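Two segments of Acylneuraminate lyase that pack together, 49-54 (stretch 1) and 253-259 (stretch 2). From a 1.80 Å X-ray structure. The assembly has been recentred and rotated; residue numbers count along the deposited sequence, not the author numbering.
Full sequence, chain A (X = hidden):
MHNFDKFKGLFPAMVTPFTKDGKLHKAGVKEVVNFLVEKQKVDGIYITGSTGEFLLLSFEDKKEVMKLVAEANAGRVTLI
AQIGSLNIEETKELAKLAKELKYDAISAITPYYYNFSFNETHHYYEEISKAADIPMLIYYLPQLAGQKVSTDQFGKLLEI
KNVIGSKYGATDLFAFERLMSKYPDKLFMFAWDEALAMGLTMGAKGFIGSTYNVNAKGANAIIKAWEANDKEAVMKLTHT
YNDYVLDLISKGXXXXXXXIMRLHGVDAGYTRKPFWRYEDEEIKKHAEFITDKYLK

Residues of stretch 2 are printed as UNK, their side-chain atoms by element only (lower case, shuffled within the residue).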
# COMPACT_ATOMS: atom_id res chain seq x y z
N GLY A 49 -23.19 8.39 -12.51
CA GLY A 49 -22.05 8.15 -11.64
C GLY A 49 -21.07 7.30 -12.45
O GLY A 49 -21.21 7.18 -13.66
N SER A 50 -20.06 6.74 -11.76
CA SER A 50 -19.06 5.87 -12.44
C SER A 50 -19.72 4.77 -13.28
O SER A 50 -19.30 4.50 -14.40
CB SER A 50 -18.14 5.23 -11.40
OG SER A 50 -17.49 6.26 -10.68
N THR A 51 -20.76 4.14 -12.73
CA THR A 51 -21.43 3.04 -13.40
C THR A 51 -22.19 3.53 -14.62
O THR A 51 -22.45 2.77 -15.54
CB THR A 51 -22.40 2.28 -12.45
OG1 THR A 51 -21.70 1.98 -11.23
CG2 THR A 51 -22.86 0.99 -13.10
N GLY A 52 -22.53 4.82 -14.60
CA GLY A 52 -23.17 5.49 -15.74
C GLY A 52 -22.18 6.04 -16.76
O GLY A 52 -22.56 6.79 -17.65
N GLU A 53 -20.91 5.64 -16.65
CA GLU A 53 -19.86 6.06 -17.57
C GLU A 53 -19.76 7.58 -17.71
O GLU A 53 -19.54 8.09 -18.82
CB GLU A 53 -20.07 5.37 -18.94
CG GLU A 53 -19.84 3.85 -18.83
CD GLU A 53 -20.28 3.09 -20.08
OE1 GLU A 53 -19.56 3.15 -21.08
OE2 GLU A 53 -21.32 2.42 -20.04
N PHE A 54 -19.92 8.30 -16.60
CA PHE A 54 -20.10 9.75 -16.69
C PHE A 54 -18.90 10.43 -17.32
O PHE A 54 -19.08 11.41 -18.02
CB PHE A 54 -20.44 10.41 -15.35
CG PHE A 54 -19.28 10.55 -14.43
CD1 PHE A 54 -18.75 11.82 -14.17
CD2 PHE A 54 -18.74 9.44 -13.79
CE1 PHE A 54 -17.68 11.96 -13.32
CE2 PHE A 54 -17.67 9.56 -12.94
CZ PHE A 54 -17.13 10.84 -12.70
N UNK A 253 -18.05 -5.08 -15.79
CA UNK A 253 -19.27 -4.78 -15.03
C UNK A 253 -20.36 -4.14 -15.90
O UNK A 253 -21.47 -4.67 -16.00
c UNK A 253 -20.92 -4.54 -12.35
c UNK A 253 -20.17 -3.37 -13.04
c UNK A 253 -19.73 -2.28 -12.03
c UNK A 253 -18.95 -3.88 -13.83
N UNK A 254 -20.04 -3.00 -16.52
CA UNK A 254 -21.09 -2.29 -17.29
C UNK A 254 -21.56 -3.10 -18.51
O UNK A 254 -22.76 -3.12 -18.82
c UNK A 254 -20.86 0.15 -16.58
s UNK A 254 -19.60 0.06 -15.30
c UNK A 254 -20.62 -0.89 -17.69
c UNK A 254 -18.39 1.08 -16.15
N UNK A 255 -20.61 -3.78 -19.16
CA UNK A 255 -20.95 -4.65 -20.30
C UNK A 255 -21.91 -5.75 -19.86
O UNK A 255 -22.84 -6.08 -20.59
c UNK A 255 -19.70 -5.30 -20.90
c UNK A 255 -17.57 -3.98 -20.41
c UNK A 255 -18.65 -4.30 -21.44
o UNK A 255 -17.87 -3.84 -19.23
n UNK A 255 -16.30 -3.88 -20.87
N UNK A 256 -21.66 -6.31 -18.68
CA UNK A 256 -22.48 -7.39 -18.14
C UNK A 256 -23.86 -6.90 -17.74
O UNK A 256 -24.88 -7.55 -18.05
o UNK A 256 -20.59 -8.64 -17.32
c UNK A 256 -21.80 -8.01 -16.93
N UNK A 257 -23.91 -5.77 -17.04
CA UNK A 257 -25.22 -5.19 -16.67
C UNK A 257 -26.05 -4.90 -17.93
O UNK A 257 -27.23 -5.23 -18.00
c UNK A 257 -24.19 -2.70 -13.78
c UNK A 257 -24.43 -4.10 -14.43
c UNK A 257 -25.33 -4.95 -13.56
c UNK A 257 -25.05 -3.92 -15.83
N UNK A 258 -25.42 -4.29 -18.92
CA UNK A 258 -26.15 -3.93 -20.14
C UNK A 258 -26.62 -5.18 -20.87
O UNK A 258 -27.77 -5.25 -21.29
c UNK A 258 -24.29 -0.68 -21.23
c UNK A 258 -24.30 0.73 -20.62
c UNK A 258 -25.31 -1.56 -20.52
c UNK A 258 -25.30 -3.02 -21.04
n UNK A 258 -23.50 1.76 -21.42
N UNK A 259 -25.76 -6.20 -20.95
CA UNK A 259 -26.13 -7.46 -21.58
C UNK A 259 -27.30 -8.16 -20.90
O UNK A 259 -28.18 -8.74 -21.56
c UNK A 259 -24.92 -8.40 -21.65

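Stretch 2 is helical throughout, and the backbone N atoms of 257, 258 and 259 bond to the O atoms four residues earlier, so that side chains three or four positions apart share a face. Stretch 1, a segment without regular helix or strand, packs against one such face.

Position 253 carries four side-chain carbons, with a fork at the second and no heteroatom. Its CA-to-CB bond points toward stretch 1, yet the side chain stops just short of contact. Four carbons forked at the second, rather than at the first, make Leu253, a residue at the margin of the contact.

Position 254 has an unbranched chain of two carbons, a sulfur and a terminal carbon. The second carbon lies against Thr51 O, the sulfur near Thr51 CG2 and the terminal carbon near Ser50 O. Such a chain can only be methionine. Met254 points toward stretch 1, and its CA lies 6.6 Å from the CA of Thr51, the nearest such pair across the two stretches. Its CG sits 3.2 Å from Thr51 O, a tight approach, while its SD lies 4.0 Å from Thr51 CG2. With chi2 and chi3 both p, the chain curls rather than extends, and its CE comes to 3.9 Å from Ser50 O.

At position 255 there are three carbons, the third bearing one oxygen and one nitrogen. Two carbons before a terminal amide identify Gln255. Its CA-to-CB bond points away from stretch 1, and although the end of the side chain comes nearer, it remains out of contact; its NE2 is hydrogen-bonded elsewhere in the structure.

Position 256 shows one carbon followed by one oxygen, with no second branch on the carbon. This is Ser256, whose side chain does not reach stretch 1.

Position 257 again has four carbons forked at the second, and one of the branch ends lies close to Thr51 CG2. The residue is Leu257, and the branch atom is CD1, 4.0 Å from Thr51 CG2. Its contact is purely apolar, methyl against methyl.

Position 258 bears four carbons in a row ending in nitrogen, and that nitrogen reaches a carboxylate oxygen of Glu53. The residue is Lys258. Its chi2, chi3 and chi4 are all t, so the chain is extended from CB onward and brings NZ to 2.7 Å from Glu53 OE2, forming a hydrogen bond within a salt bridge.

Position 259 has a single side-chain carbon, hence Ala259, which is out of reach of stretch 1.

The contact therefore joins an apolar patch to a charged pair. Thr51 offers its methyl to Met254 and Leu257, and its carbonyl oxygen also meets the methionine chain. Glu53 points toward the helix and spans both parts: its OE2 lies 4.1 Å from Met254 CB while binding Lys258 NZ. Both charged residues are buried and also form hydrogen bonds elsewhere in the structure, through Glu53 OE1 and Lys258 NZ, so the salt bridge belongs to a wider polar network. The two stretches together bury a modest 241 Å², joining segments about two hundred residues apart in the sequence.

Stretch 2 253-259: LMQSLKA
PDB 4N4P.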